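Local coordinates for protein oligopeptide ABC transporter OppAIV (Borrelia burgdorferi B31, PDB 4GL8) that probably binds oligopeptides outside the cytoplasmic membrane as the solute-binding component of an ABC transporter for peptide uptake, at residues V303-A308 / A359-P364. Residues are numbered along the deposited sequence; the frame is centred on the assembly and turned at random.
Sequences VKVRKA and ADAGYP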
ATOM      1  N   VAL A 303      -3.342 -16.569  22.515  1.00 19.43           N
ATOM      2  CA  VAL A 303      -2.099 -16.685  21.708  1.00 19.70           C
ATOM      3  C   VAL A 303      -1.954 -18.078  21.092  1.00 20.23           C
ATOM      4  O   VAL A 303      -1.629 -18.197  19.924  1.00 19.47           O
ATOM      5  CB  VAL A 303      -0.844 -16.218  22.486  1.00 20.27           C
ATOM      6  CG1 VAL A 303      -0.531 -17.117  23.682  1.00 21.24           C
ATOM      7  CG2 VAL A 303       0.372 -16.129  21.587  1.00 20.52           C
ATOM      8  N   LYS A 304      -2.288 -19.104  21.878  1.00 21.46           N
ATOM      9  CA  LYS A 304      -2.315 -20.490  21.431  1.00 22.57           C
ATOM     10  C   LYS A 304      -3.242 -20.738  20.260  1.00 22.06           C
ATOM     11  O   LYS A 304      -2.901 -21.514  19.372  1.00 21.64           O
ATOM     12  CB  LYS A 304      -2.734 -21.432  22.577  1.00 24.17           C
ATOM     13  CG  LYS A 304      -1.711 -21.520  23.697  1.00 25.79           C
ATOM     14  CD  LYS A 304      -1.883 -22.793  24.485  1.00 27.61           C
ATOM     15  CE  LYS A 304      -0.752 -22.944  25.487  1.00 29.52           C
ATOM     16  NZ  LYS A 304      -1.129 -22.204  26.719  1.00 30.15           N
ATOM     17  N   VAL A 305      -4.421 -20.109  20.273  1.00 21.45           N
ATOM     18  CA  VAL A 305      -5.321 -20.190  19.119  1.00 20.98           C
ATOM     19  C   VAL A 305      -4.653 -19.529  17.896  1.00 20.58           C
ATOM     20  O   VAL A 305      -4.567 -20.118  16.823  1.00 20.52           O
ATOM     21  CB  VAL A 305      -6.686 -19.560  19.422  1.00 20.77           C
ATOM     22  CG1 VAL A 305      -7.486 -19.329  18.149  1.00 20.67           C
ATOM     23  CG2 VAL A 305      -7.485 -20.457  20.357  1.00 21.54           C
ATOM     24  N   ARG A 306      -4.148 -18.322  18.078  1.00 20.43           N
ATOM     25  CA  ARG A 306      -3.481 -17.607  16.982  1.00 20.29           C
ATOM     26  C   ARG A 306      -2.319 -18.429  16.404  1.00 20.81           C
ATOM     27  O   ARG A 306      -2.152 -18.532  15.186  1.00 20.79           O
ATOM     28  CB  ARG A 306      -3.000 -16.217  17.448  1.00 19.87           C
ATOM     29  CG  ARG A 306      -4.128 -15.323  17.906  1.00 19.84           C
ATOM     30  CD  ARG A 306      -3.760 -13.862  17.988  1.00 19.75           C
ATOM     31  NE  ARG A 306      -2.633 -13.633  18.870  1.00 20.03           N
ATOM     32  CZ  ARG A 306      -2.713 -13.315  20.161  1.00 20.35           C
ATOM     33  NH1 ARG A 306      -1.602 -13.115  20.845  1.00 20.39           N
ATOM     34  NH2 ARG A 306      -3.875 -13.228  20.781  1.00 20.50           N
ATOM     35  N   LYS A 307      -1.555 -19.060  17.273  1.00 21.51           N
ATOM     36  CA  LYS A 307      -0.401 -19.878  16.853  1.00 22.89           C
ATOM     37  C   LYS A 307      -0.844 -21.129  16.061  1.00 22.60           C
ATOM     38  O   LYS A 307      -0.281 -21.447  15.017  1.00 22.53           O
ATOM     39  CB  LYS A 307       0.349 -20.293  18.115  1.00 25.09           C
ATOM     40  CG  LYS A 307       1.789 -20.647  17.940  1.00 27.71           C
ATOM     41  CD  LYS A 307       2.558 -20.588  19.270  1.00 29.76           C
ATOM     42  CE  LYS A 307       3.855 -21.391  19.078  1.00 32.51           C
ATOM     43  NZ  LYS A 307       4.820 -21.431  20.221  1.00 34.28           N
ATOM     44  N   ALA A 308      -1.848 -21.822  16.591  1.00 22.14           N
ATOM     45  CA  ALA A 308      -2.507 -22.959  15.929  1.00 22.43           C
ATOM     46  C   ALA A 308      -2.969 -22.622  14.528  1.00 21.53           C
ATOM     47  O   ALA A 308      -2.704 -23.362  13.620  1.00 21.58           O
ATOM     48  CB  ALA A 308      -3.677 -23.460  16.750  1.00 22.24           C
ATOM     49  N   ALA A 359      -5.599 -27.958  21.254  1.00 24.41           N
ATOM     50  CA  ALA A 359      -6.053 -28.774  22.405  1.00 24.81           C
ATOM     51  C   ALA A 359      -5.749 -28.090  23.730  1.00 25.51           C
ATOM     52  O   ALA A 359      -6.626 -27.954  24.566  1.00 25.68           O
ATOM     53  CB  ALA A 359      -5.424 -30.153  22.378  1.00 25.02           C
ATOM     54  N   ASP A 360      -4.513 -27.634  23.916  1.00 26.83           N
ATOM     55  CA  ASP A 360      -4.143 -26.885  25.138  1.00 28.16           C
ATOM     56  C   ASP A 360      -4.948 -25.585  25.324  1.00 27.73           C
ATOM     57  O   ASP A 360      -5.095 -25.081  26.432  1.00 28.53           O
ATOM     58  CB  ASP A 360      -2.649 -26.557  25.117  1.00 30.08           C
ATOM     59  CG  ASP A 360      -1.759 -27.802  25.135  1.00 32.85           C
ATOM     60  OD1 ASP A 360      -2.276 -28.926  24.945  1.00 35.70           O
ATOM     61  OD2 ASP A 360      -0.530 -27.666  25.321  1.00 35.09           O
ATOM     62  N   ALA A 361      -5.451 -25.011  24.237  1.00 26.46           N
ATOM     63  CA  ALA A 361      -6.265 -23.806  24.324  1.00 26.28           C
ATOM     64  C   ALA A 361      -7.682 -24.112  24.797  1.00 27.15           C
ATOM     65  O   ALA A 361      -8.397 -23.194  25.179  1.00 28.49           O
ATOM     66  CB  ALA A 361      -6.313 -23.097  22.983  1.00 24.90           C
ATOM     67  N   GLY A 362      -8.092 -25.375  24.762  1.00 26.83           N
ATOM     68  CA  GLY A 362      -9.429 -25.777  25.233  1.00 27.61           C
ATOM     69  C   GLY A 362     -10.358 -26.314  24.149  1.00 26.66           C
ATOM     70  O   GLY A 362     -11.535 -26.498  24.399  1.00 27.55           O
ATOM     71  N   TYR A 363      -9.828 -26.594  22.952  1.00 25.25           N
ATOM     72  CA  TYR A 363     -10.634 -27.066  21.810  1.00 24.65           C
ATOM     73  C   TYR A 363     -10.051 -28.348  21.215  1.00 24.80           C
ATOM     74  O   TYR A 363      -9.648 -28.374  20.051  1.00 24.06           O
ATOM     75  CB  TYR A 363     -10.712 -25.970  20.729  1.00 23.59           C
ATOM     76  CG  TYR A 363     -10.972 -24.629  21.326  1.00 23.15           C
ATOM     77  CD1 TYR A 363     -12.254 -24.256  21.671  1.00 23.54           C
ATOM     78  CD2 TYR A 363      -9.925 -23.764  21.625  1.00 22.92           C
ATOM     79  CE1 TYR A 363     -12.508 -23.039  22.259  1.00 24.09           C
ATOM     80  CE2 TYR A 363     -10.165 -22.540  22.243  1.00 23.00           C
ATOM     81  CZ  TYR A 363     -11.473 -22.190  22.554  1.00 23.63           C
ATOM     82  OH  TYR A 363     -11.784 -20.998  23.161  1.00 24.54           O
ATOM     83  N   PRO A 364      -9.974 -29.413  22.024  1.00 26.55           N
ATOM     84  CA  PRO A 364      -9.371 -30.620  21.473  1.00 28.05           C
ATOM     85  C   PRO A 364     -10.182 -31.124  20.270  1.00 28.77           C
ATOM     86  O   PRO A 364     -11.414 -31.038  20.258  1.00 28.99           O
ATOM     87  CB  PRO A 364      -9.403 -31.602  22.661  1.00 28.38           C
ATOM     88  CG  PRO A 364     -10.534 -31.118  23.502  1.00 28.73           C
ATOM     89  CD  PRO A 364     -10.440 -29.619  23.406  1.00 27.37           C
TER
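K304, V305 and A361 carry this small apolar contact, in which the first turn of helix 303-311 lies against the end of helix 351-361. The methyl of A361 fits between two neighbouring residues of the first helix: its CB lies 4.0 Å from CB of K304 and 3.9 Å from CG2 of V305. The same V305 methyl also meets the Y363 ring, its CG2 lying 3.9 Å from CE2 of the tyrosine and approaching obliquely. V305 points its other methyl, CG1, away from the backbone N (chi1 166°), which leaves CG2 as the branch that touches both A361 and Y363. F369 packs on V305 and meets the Y363 ring edge to face. Toward solvent, the aliphatic part of K304 crosses D360, with CD of the lysine 3.9 Å from CB of the aspartate. A bend at its last torsion (chi4 86°) turns the ammonium aside, and NZ of K304 stays 5.7 Å from OD2 of D360, too far for a salt bridge; D360 pairs through OD1 with K356 of its own helix. G362, with positive phi (114°), ends helix 351-361 and directs the chain into Y363, whose ring folds back toward the first helix. The helix end is a Schellman motif, here packed against a helix N-terminal turn at the periphery of a family 5 solute-binding protein.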